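Local atomic coordinates of cysteine protease (Xylella fastidiosa, PDB entry 3OIS), a protein that probably hydrolyses peptide bonds as a papain-family (C1) cysteine peptidase and carries a bound uridine-5'-diphosphate. Residues Asp192-Cys197 / Arg249-Arg254; Tyr271-Ile274 / Gln278-Asp281. All blocks are in the same frame, centred on the assembly; numbering follows the deposited sequence.

Contact 1 joins helix 191-199 to strand 250-254, and contact 2 joins the short helix 271-274 to the start of strand 280-287; their centres lie about 11 Å apart, on the same side of the chain's centre, and both reach the antiparallel sheet. They meet directly: Tyr271 N lies 3.0 Å from Arg249 O, a probable hydrogen bond, Arg249 NH1 forms a 3.2 Å salt bridge with Glu272 OE1, and Phe251 CE2 packs 3.4 Å from Tyr271 CD1, the two ring planes at about 55°. Ile274 also touches both Leu194 and Phe251, so helix 271-274 is shared by the two. Both contacts lie away from the pocket that holds the bound uridine diphosphate.

Contact 1: Asp192-Cys197 / Arg249-Arg254; sequences DHLKAC and RHFRIR
Phe251, from strand 250-254, pushes the far end of its ring against helix 191-199, where Leu194 and Lys195 receive it. The apolar part is small. CB of Leu194 lies 3.7 Å from Phe251 CE1 and almost as close to CZ, so the leucine meets the ring with the root of its side chain. The approach is oblique to the ring. CG of Phe251 stands opposite its own carbonyl carbon (chi1 -75°), and from there the ring reaches across to the helix with CE1 and CZ in front. Lys195 adds the aliphatic part of its chain, with CG 4.0 Å from Phe251 CZ, and crosses the phenylalanine at about a right angle. The nearest backbones are those of Lys195 and Phe251, whose CA atoms stay 8.8 Å apart, a gap that the phenylalanine side chain spans.

The helix thus packs beside the antiparallel sheet of the papain-like fold, in which strand 250-254 runs between strands 233-245 and 266-270. At the start of this strand Arg249 and His250 both face Asp245 in a G1 beta bulge. Cys241 of the neighbouring strand also touches the phenylalanine side chain.

The polar part belongs to Lys195. Its chain runs fully extended beyond CG (chi3 169°, chi4 180°), which carries NZ past the aromatic ring to a salt bridge with Asp246 OD1. NZ lies 6.0 Å from Arg249 NH2, a like charge that is not in contact; Asp246 probably offsets this proximity.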
loop_
_atom_site.group_PDB
_atom_site.type_symbol
_atom_site.label_atom_id
_atom_site.label_comp_id
_atom_site.label_asym_id
_atom_site.label_seq_id
_atom_site.Cartn_x
_atom_site.Cartn_y
_atom_site.Cartn_z
ATOM N N ASP A 192 10.261 -8.570 -15.142
ATOM C CA ASP A 192 11.686 -8.670 -14.784
ATOM C C ASP A 192 12.148 -7.456 -13.965
ATOM O O ASP A 192 13.080 -7.538 -13.144
ATOM C CB ASP A 192 12.506 -8.770 -16.082
ATOM C CG ASP A 192 12.396 -10.128 -16.755
ATOM O OD1 ASP A 192 11.911 -11.143 -16.188
ATOM O OD2 ASP A 192 12.912 -10.178 -17.877
ATOM N N HIS A 193 11.516 -6.320 -14.168
ATOM C CA HIS A 193 11.845 -5.145 -13.364
ATOM C C HIS A 193 11.299 -5.278 -11.944
ATOM O O HIS A 193 11.993 -4.945 -11.015
ATOM C CB HIS A 193 11.323 -3.885 -13.983
ATOM C CG HIS A 193 12.132 -3.434 -15.147
ATOM N ND1 HIS A 193 12.693 -2.178 -15.216
ATOM C CD2 HIS A 193 12.510 -4.088 -16.276
ATOM C CE1 HIS A 193 13.376 -2.069 -16.340
ATOM N NE2 HIS A 193 13.275 -3.208 -17.007
ATOM N N LEU A 194 10.072 -5.799 -11.811
ATOM C CA LEU A 194 9.516 -6.086 -10.484
ATOM C C LEU A 194 10.373 -7.148 -9.792
ATOM O O LEU A 194 10.606 -7.059 -8.590
ATOM C CB LEU A 194 8.065 -6.572 -10.531
ATOM C CG LEU A 194 7.133 -5.623 -11.333
ATOM C CD1 LEU A 194 5.636 -6.216 -11.411
ATOM C CD2 LEU A 194 7.132 -4.264 -10.665
ATOM N N LYS A 195 10.813 -8.141 -10.551
ATOM C CA LYS A 195 11.629 -9.185 -9.889
ATOM C C LYS A 195 12.980 -8.584 -9.474
ATOM O O LYS A 195 13.491 -8.895 -8.386
ATOM C CB LYS A 195 11.823 -10.436 -10.758
ATOM C CG LYS A 195 10.596 -11.317 -11.085
ATOM C CD LYS A 195 11.043 -12.396 -12.139
ATOM C CE LYS A 195 9.970 -13.434 -12.273
ATOM N NZ LYS A 195 10.394 -14.466 -13.290
ATOM N N ALA A 196 13.585 -7.757 -10.328
ATOM C CA ALA A 196 14.917 -7.208 -10.047
ATOM C C ALA A 196 14.863 -6.333 -8.808
ATOM O O ALA A 196 15.818 -6.321 -7.995
ATOM C CB ALA A 196 15.389 -6.396 -11.179
ATOM N N CYS A 197 13.754 -5.586 -8.668
ATOM C CA CYS A 197 13.576 -4.749 -7.469
ATOM C C CYS A 197 13.637 -5.643 -6.198
ATOM O O CYS A 197 14.374 -5.362 -5.231
ATOM C CB CYS A 197 12.209 -4.020 -7.559
ATOM S SG CYS A 197 11.958 -2.775 -6.296
ATOM N N ARG A 249 4.666 -19.032 -10.306
ATOM C CA ARG A 249 4.455 -17.804 -11.117
ATOM C C ARG A 249 3.420 -16.903 -10.401
ATOM O O ARG A 249 2.421 -16.461 -10.977
ATOM C CB ARG A 249 4.034 -18.142 -12.571
ATOM C CG ARG A 249 5.153 -18.915 -13.380
ATOM C CD ARG A 249 4.611 -19.346 -14.771
ATOM N NE ARG A 249 3.975 -18.177 -15.413
ATOM C CZ ARG A 249 4.611 -17.186 -16.047
ATOM N NH1 ARG A 249 3.894 -16.157 -16.526
ATOM N NH2 ARG A 249 5.943 -17.222 -16.244
ATOM N N HIS A 250 3.699 -16.671 -9.134
ATOM C CA HIS A 250 2.948 -15.631 -8.319
ATOM C C HIS A 250 3.931 -14.721 -7.588
ATOM O O HIS A 250 5.020 -15.167 -7.229
ATOM C CB HIS A 250 2.029 -16.248 -7.297
ATOM C CG HIS A 250 0.781 -16.868 -7.849
ATOM N ND1 HIS A 250 0.793 -17.964 -8.699
ATOM C CD2 HIS A 250 -0.522 -16.560 -7.645
ATOM C CE1 HIS A 250 -0.456 -18.286 -9.004
ATOM N NE2 HIS A 250 -1.270 -17.468 -8.347
ATOM N N PHE A 251 3.547 -13.463 -7.384
ATOM C CA PHE A 251 4.191 -12.505 -6.484
ATOM C C PHE A 251 3.511 -12.572 -5.135
ATOM O O PHE A 251 2.284 -12.826 -5.027
ATOM C CB PHE A 251 4.092 -11.045 -7.034
ATOM C CG PHE A 251 5.034 -10.767 -8.171
ATOM C CD1 PHE A 251 6.231 -10.125 -7.941
ATOM C CD2 PHE A 251 4.691 -11.112 -9.438
ATOM C CE1 PHE A 251 7.131 -9.814 -8.942
ATOM C CE2 PHE A 251 5.612 -10.848 -10.527
ATOM C CZ PHE A 251 6.824 -10.185 -10.275
ATOM N N ARG A 252 4.320 -12.420 -4.082
ATOM C CA ARG A 252 3.783 -12.495 -2.703
ATOM C C ARG A 252 3.426 -11.094 -2.243
ATOM O O ARG A 252 4.244 -10.158 -2.336
ATOM C CB ARG A 252 4.907 -13.004 -1.785
ATOM C CG ARG A 252 4.472 -13.303 -0.346
ATOM C CD ARG A 252 3.539 -14.467 -0.415
ATOM N NE ARG A 252 3.353 -14.994 0.953
ATOM C CZ ARG A 252 2.520 -15.999 1.262
ATOM N NH1 ARG A 252 1.661 -16.510 0.342
ATOM N NH2 ARG A 252 2.506 -16.490 2.530
ATOM N N ILE A 253 2.184 -10.946 -1.779
ATOM C CA ILE A 253 1.701 -9.614 -1.331
ATOM C C ILE A 253 1.331 -9.626 0.158
ATOM O O ILE A 253 0.688 -10.534 0.634
ATOM C CB ILE A 253 0.591 -9.066 -2.287
ATOM C CG1 ILE A 253 -0.553 -9.983 -2.340
ATOM C CG2 ILE A 253 1.121 -8.869 -3.763
ATOM C CD1 ILE A 253 -1.775 -9.284 -2.993
ATOM N N ARG A 254 1.757 -8.586 0.876
ATOM C CA ARG A 254 1.350 -8.297 2.265
ATOM C C ARG A 254 0.085 -7.540 2.186
ATOM O O ARG A 254 0.039 -6.416 1.684
ATOM C CB ARG A 254 2.461 -7.441 2.841
ATOM C CG ARG A 254 2.219 -7.050 4.319
ATOM C CD ARG A 254 3.309 -6.052 4.788
ATOM N NE ARG A 254 2.884 -5.393 5.982
ATOM C CZ ARG A 254 3.015 -5.865 7.251
ATOM N NH1 ARG A 254 3.625 -7.048 7.490
ATOM N NH2 ARG A 254 2.553 -5.163 8.287
#

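Contact 2: Tyr271-Ile274 / Gln278-Asp281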
loop_
_atom_site.group_PDB
_atom_site.type_symbol
_atom_site.label_atom_id
_atom_site.label_comp_id
_atom_site.label_asym_id
_atom_site.label_seq_id
_atom_site.Cartn_x
_atom_site.Cartn_y
_atom_site.Cartn_z
ATOM N N TYR A 271 1.576 -13.786 -11.923
ATOM C CA TYR A 271 2.322 -12.954 -12.844
ATOM C C TYR A 271 1.475 -12.239 -13.879
ATOM O O TYR A 271 1.715 -11.064 -14.175
ATOM C CB TYR A 271 3.335 -13.858 -13.593
ATOM C CG TYR A 271 4.522 -14.263 -12.732
ATOM C CD1 TYR A 271 4.578 -14.009 -11.346
ATOM C CD2 TYR A 271 5.588 -14.965 -13.283
ATOM C CE1 TYR A 271 5.688 -14.416 -10.587
ATOM C CE2 TYR A 271 6.715 -15.402 -12.484
ATOM C CZ TYR A 271 6.751 -15.130 -11.152
ATOM O OH TYR A 271 7.836 -15.536 -10.359
ATOM N N GLU A 272 0.462 -12.935 -14.411
ATOM C CA GLU A 272 -0.400 -12.344 -15.478
ATOM C C GLU A 272 -1.329 -11.250 -14.905
ATOM O O GLU A 272 -1.882 -10.427 -15.668
ATOM C CB GLU A 272 -1.285 -13.453 -16.089
ATOM C CG GLU A 272 -0.565 -14.680 -16.758
ATOM C CD GLU A 272 0.036 -15.766 -15.783
ATOM O OE1 GLU A 272 0.729 -16.692 -16.324
ATOM O OE2 GLU A 272 -0.135 -15.717 -14.503
ATOM N N TYR A 273 -1.529 -11.260 -13.602
ATOM C CA TYR A 273 -2.377 -10.247 -12.987
ATOM C C TYR A 273 -1.519 -8.985 -12.818
ATOM O O TYR A 273 -1.872 -7.904 -13.318
ATOM C CB TYR A 273 -2.848 -10.809 -11.653
ATOM C CG TYR A 273 -4.036 -10.089 -10.994
ATOM C CD1 TYR A 273 -5.117 -10.852 -10.581
ATOM C CD2 TYR A 273 -4.089 -8.682 -10.803
ATOM C CE1 TYR A 273 -6.177 -10.303 -9.959
ATOM C CE2 TYR A 273 -5.235 -8.086 -10.220
ATOM C CZ TYR A 273 -6.251 -8.916 -9.752
ATOM O OH TYR A 273 -7.394 -8.410 -9.166
ATOM N N ILE A 274 -0.390 -9.108 -12.104
ATOM C CA ILE A 274 0.409 -7.925 -11.818
ATOM C C ILE A 274 0.953 -7.201 -13.068
ATOM O O ILE A 274 1.158 -5.975 -13.036
ATOM C CB ILE A 274 1.573 -8.300 -10.834
ATOM C CG1 ILE A 274 2.001 -7.079 -10.022
ATOM C CG2 ILE A 274 2.715 -8.981 -11.658
ATOM C CD1 ILE A 274 2.990 -7.431 -8.772
ATOM N N GLN A 278 -4.271 -3.168 -17.227
ATOM C CA GLN A 278 -5.681 -2.995 -16.929
ATOM C C GLN A 278 -6.079 -3.521 -15.534
ATOM O O GLN A 278 -7.221 -3.455 -15.111
ATOM C CB GLN A 278 -6.489 -3.688 -18.029
ATOM C CG GLN A 278 -7.492 -2.766 -18.710
ATOM C CD GLN A 278 -8.389 -3.518 -19.670
ATOM O OE1 GLN A 278 -7.989 -4.517 -20.274
ATOM N NE2 GLN A 278 -9.600 -3.079 -19.773
ATOM N N LEU A 279 -5.097 -4.070 -14.820
ATOM C CA LEU A 279 -5.350 -4.690 -13.514
ATOM C C LEU A 279 -4.498 -4.108 -12.404
ATOM O O LEU A 279 -4.940 -4.091 -11.260
ATOM C CB LEU A 279 -5.078 -6.219 -13.520
ATOM C CG LEU A 279 -6.107 -7.024 -14.309
ATOM C CD1 LEU A 279 -5.667 -8.501 -14.405
ATOM C CD2 LEU A 279 -7.446 -6.983 -13.660
ATOM N N ALA A 280 -3.275 -3.685 -12.716
ATOM C CA ALA A 280 -2.406 -3.152 -11.640
ATOM C C ALA A 280 -1.696 -1.933 -12.167
ATOM O O ALA A 280 -1.531 -1.813 -13.384
ATOM C CB ALA A 280 -1.432 -4.267 -11.175
ATOM N N ASP A 281 -1.238 -1.028 -11.332
ATOM C CA ASP A 281 -0.519 0.120 -11.815
ATOM C C ASP A 281 0.188 0.756 -10.604
ATOM O O ASP A 281 0.050 0.291 -9.480
ATOM C CB ASP A 281 -1.542 1.061 -12.428
ATOM C CG ASP A 281 -0.940 2.194 -13.234
ATOM O OD1 ASP A 281 -1.811 3.046 -13.637
ATOM O OD2 ASP A 281 0.263 2.235 -13.549
#
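Leu279 lays CD1 over one face of the Tyr273 ring, a CH-pi contact 4.2 Å from the ring centroid and 20° off the normal. In this papain-like fold the two residues join helix 271-274 to the lead-in of strand 280-287 across a three-residue connection. The tight part lies here: the methyl is offset toward the ring's rim, Leu279 CB sits 3.6 Å from Tyr273 O and 3.8 Å from Tyr273 CE2, and the two side chains cross at about a right angle. CG of Tyr273 stands opposite the backbone N (chi1 -164°), an orientation that brings the ring to Leu279 and lets OH hydrogen-bond to Ser209 O. Phe208 and Pro227 also touch the buried tyrosine. Where the chain enters the strand, the methyl of Ala280 belongs to the same tight side and packs against the helix's last residue.

The outer side is looser. Glu272, exposed, adds little beyond its carbonyl O, 4.4 Å from Leu279 CD1.

The carbonyl oxygens of Ile274 and Ala280 both accept from Gln189 NE2, and Ala280 CB rests 3.6 Å from Ile274 O.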